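Local coordinates for protein vanadium-dependent bromoperoxidase (Corallina officinalis, PDB 1QHB) that uses bound vanadate and hydrogen peroxide to oxidise bromide and halogenate organic substrates, working as a calcium-stabilised homododecamer, at residues R395-K398 with F399-R403. Numbering follows the deposited sequence.
With PO4 (phosphate ion), chain G.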
ATOM      1  N   ARG A 395      -2.550  -2.540  37.212  1.00  6.82           N
ATOM      2  CA  ARG A 395      -2.994  -1.170  37.510  1.00 11.42           C
ATOM      3  C   ARG A 395      -4.247  -0.802  36.729  1.00 10.27           C
ATOM      4  O   ARG A 395      -5.146  -0.122  37.163  1.00 12.38           O
ATOM      5  CB  ARG A 395      -1.839  -0.163  37.238  1.00  9.60           C
ATOM      6  CG  ARG A 395      -0.739  -0.285  38.299  1.00 20.00           C
ATOM      7  CD  ARG A 395      -1.064   0.534  39.537  1.00 31.20           C
ATOM      8  NE  ARG A 395      -0.390  -0.012  40.741  1.00 40.48           N
ATOM      9  CZ  ARG A 395       0.250   0.795  41.594  1.00 35.61           C
ATOM     10  NH1 ARG A 395       0.315   2.108  41.353  1.00 35.90           N
ATOM     11  NH2 ARG A 395       0.844   0.317  42.667  1.00 41.29           N
ATOM     12  N   TYR A 396      -4.421  -1.282  35.506  1.00 10.07           N
ATOM     13  CA  TYR A 396      -5.591  -1.089  34.700  1.00 11.57           C
ATOM     14  C   TYR A 396      -6.769  -1.741  35.419  1.00 11.32           C
ATOM     15  O   TYR A 396      -7.839  -1.156  35.530  1.00 10.78           O
ATOM     16  CB  TYR A 396      -5.386  -1.642  33.290  1.00  6.62           C
ATOM     17  CG  TYR A 396      -6.595  -1.431  32.412  1.00  8.37           C
ATOM     18  CD1 TYR A 396      -6.994  -0.142  32.029  1.00  5.55           C
ATOM     19  CD2 TYR A 396      -7.318  -2.529  31.973  1.00  7.82           C
ATOM     20  CE1 TYR A 396      -8.119   0.032  31.216  1.00  7.94           C
ATOM     21  CE2 TYR A 396      -8.431  -2.344  31.168  1.00  7.41           C
ATOM     22  CZ  TYR A 396      -8.828  -1.078  30.791  1.00  8.16           C
ATOM     23  OH  TYR A 396      -9.921  -0.974  29.960  1.00  8.86           O
ATOM     24  N   GLN A 397      -6.608  -2.938  35.933  1.00  9.07           N
ATOM     25  CA  GLN A 397      -7.679  -3.625  36.637  1.00  9.53           C
ATOM     26  C   GLN A 397      -7.949  -2.858  37.929  1.00 10.84           C
ATOM     27  O   GLN A 397      -9.065  -2.535  38.263  1.00  9.52           O
ATOM     28  CB  GLN A 397      -7.277  -5.074  36.973  1.00  7.91           C
ATOM     29  CG  GLN A 397      -7.094  -6.009  35.748  1.00 10.36           C
ATOM     30  CD  GLN A 397      -8.376  -6.072  34.909  1.00 12.94           C
ATOM     31  OE1 GLN A 397      -9.481  -6.338  35.377  1.00 10.99           O
ATOM     32  NE2 GLN A 397      -8.280  -5.798  33.615  1.00  5.26           N
ATOM     33  N   LYS A 398      -6.933  -2.540  38.738  1.00  9.57           N
ATOM     34  CA  LYS A 398      -7.138  -1.888  40.009  1.00 10.38           C
ATOM     35  C   LYS A 398      -7.955  -0.600  39.876  1.00 12.18           C
ATOM     36  O   LYS A 398      -8.933  -0.414  40.559  1.00  8.47           O
ATOM     37  CB  LYS A 398      -5.818  -1.496  40.693  1.00  8.29           C
ATOM     38  CG  LYS A 398      -5.051  -2.563  41.406  1.00  7.81           C
ATOM     39  CD  LYS A 398      -3.609  -2.083  41.596  1.00 13.58           C
ATOM     40  CE  LYS A 398      -2.797  -3.134  42.384  1.00 15.76           C
ATOM     41  NZ  LYS A 398      -3.245  -3.158  43.803  1.00 10.55           N
ATOM     42  N   PHE A 399      -7.441   0.329  39.078  1.00 10.65           N
ATOM     43  CA  PHE A 399      -8.026   1.658  39.009  1.00  9.49           C
ATOM     44  C   PHE A 399      -9.054   1.918  37.907  1.00 10.58           C
ATOM     45  O   PHE A 399      -9.995   2.688  38.147  1.00 12.72           O
ATOM     46  CB  PHE A 399      -6.857   2.603  38.751  1.00  8.29           C
ATOM     47  CG  PHE A 399      -6.036   3.016  39.911  1.00  8.54           C
ATOM     48  CD1 PHE A 399      -6.497   3.968  40.822  1.00  6.95           C
ATOM     49  CD2 PHE A 399      -4.742   2.490  40.075  1.00  7.04           C
ATOM     50  CE1 PHE A 399      -5.675   4.326  41.903  1.00 10.84           C
ATOM     51  CE2 PHE A 399      -3.923   2.879  41.111  1.00 12.26           C
ATOM     52  CZ  PHE A 399      -4.421   3.783  42.030  1.00 11.00           C
ATOM     53  N   ASN A 400      -8.803   1.385  36.699  1.00 10.86           N
ATOM     54  CA  ASN A 400      -9.685   1.737  35.604  1.00 11.64           C
ATOM     55  C   ASN A 400     -10.914   0.860  35.583  1.00 13.05           C
ATOM     56  O   ASN A 400     -11.916   1.389  35.104  1.00 13.32           O
ATOM     57  CB  ASN A 400      -8.940   1.626  34.259  1.00  5.32           C
ATOM     58  CG  ASN A 400      -7.760   2.576  34.211  1.00 11.27           C
ATOM     59  OD1 ASN A 400      -6.639   2.234  34.625  1.00 10.05           O
ATOM     60  ND2 ASN A 400      -7.975   3.784  33.659  1.00  9.78           N
ATOM     61  N   ILE A 401     -10.833  -0.390  36.066  1.00  9.72           N
ATOM     62  CA  ILE A 401     -11.987  -1.231  36.031  1.00  9.89           C
ATOM     63  C   ILE A 401     -12.675  -1.475  37.369  1.00 11.29           C
ATOM     64  O   ILE A 401     -13.810  -1.030  37.531  1.00 10.86           O
ATOM     65  CB  ILE A 401     -11.604  -2.622  35.453  1.00  8.54           C
ATOM     66  CG1 ILE A 401     -10.933  -2.493  34.086  1.00  9.98           C
ATOM     67  CG2 ILE A 401     -12.806  -3.569  35.375  1.00  6.89           C
ATOM     68  CD1 ILE A 401     -11.802  -1.867  33.006  1.00  6.20           C
ATOM     69  N   HIS A 402     -12.124  -2.248  38.315  1.00  8.99           N
ATOM     70  CA  HIS A 402     -12.869  -2.637  39.493  1.00  9.94           C
ATOM     71  C   HIS A 402     -12.852  -1.722  40.688  1.00  9.99           C
ATOM     72  O   HIS A 402     -13.846  -1.764  41.382  1.00 10.74           O
ATOM     73  CB  HIS A 402     -12.359  -4.006  39.993  1.00  8.76           C
ATOM     74  CG  HIS A 402     -12.230  -5.008  38.876  1.00 10.39           C
ATOM     75  ND1 HIS A 402     -13.323  -5.754  38.520  1.00 11.56           N
ATOM     76  CD2 HIS A 402     -11.204  -5.364  38.056  1.00  9.00           C
ATOM     77  CE1 HIS A 402     -12.985  -6.554  37.503  1.00  7.10           C
ATOM     78  NE2 HIS A 402     -11.718  -6.338  37.225  1.00  7.59           N
ATOM     79  N   ARG A 403     -11.794  -0.990  41.002  1.00  7.91           N
ATOM     80  CA  ARG A 403     -11.738  -0.139  42.161  1.00 10.08           C
ATOM     81  C   ARG A 403     -12.333  -0.821  43.410  1.00 12.17           C
ATOM     82  O   ARG A 403     -13.129  -0.193  44.089  1.00 12.42           O
ATOM     83  CB  ARG A 403     -12.460   1.194  41.850  1.00  5.95           C
ATOM     84  CG  ARG A 403     -11.610   2.070  40.884  1.00 10.19           C
ATOM     85  CD  ARG A 403     -12.369   3.279  40.407  1.00  8.97           C
ATOM     86  NE  ARG A 403     -13.633   3.057  39.648  1.00 11.49           N
ATOM     87  CZ  ARG A 403     -13.728   3.029  38.330  1.00 19.93           C
ATOM     88  NH1 ARG A 403     -12.674   3.149  37.532  1.00 10.80           N
ATOM     89  NH2 ARG A 403     -14.883   2.913  37.682  1.00  9.53           N
TER
HETATM   90  P   PO4 G3000      -0.257  -4.642  46.613  1.00 11.64           P
HETATM   91  O1  PO4 G3000      -0.995  -4.236  47.839  1.00 14.53           O
HETATM   92  O2  PO4 G3000       0.276  -6.030  46.721  1.00 15.34           O
HETATM   93  O3  PO4 G3000       0.843  -3.692  46.376  1.00 17.49           O
HETATM   94  O4  PO4 G3000      -1.260  -4.592  45.484  1.00 15.84           O
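Phe-399 N binds Arg-395 O at 3.0 Å, a regular i to i+4 bond, but the last turn of this helix then widens. Asn-400 N and, weakly, Ile-401 N share Tyr-396 O, and His-402 N reaches Gln-397 O and Arg-403 N reaches Lys-398 O, both with the i to i+5 spacing of a pi-type turn; Arg-403, with positive phi, is the first residue to leave the helical conformation. The wider spacing is consistent with the pairing of Tyr-396 with Ile-401 and Gln-397 with His-402. The Tyr-396 ring, its CG turned away from the backbone N (chi1 -179°), takes Ile-401 CG1 over one face in a CH-pi contact, 4.3 Å from the centroid, while Asn-400 CB stands 3.4 Å from Tyr-396 CD1. A serine in place of Tyr-396 would probably leave Ile-401 CG1 without that face and CD1 without the phenol end, and open a gap beside Asn-400. Gln-397 OE1 accepts an in-plane bond from His-402 NE2 at 2.9 Å, and Ile-401 CG2 sits 3.5 Å above the centre of the imidazole. Lys-398 NZ donates to O4 of a phosphate at 3.0 Å and also bonds His-478 ND1, Pro-479 O and Gly-482 O; the phosphate occupies the vanadate site, consistent with Lys-398 binding vanadate. Arg-403 NH1 folds back onto Phe-399 O at 2.8 Å. Helix 72-84 packs on Phe-399 and Arg-403, while Gln-595 of a neighbouring subunit binds Ile-401 O.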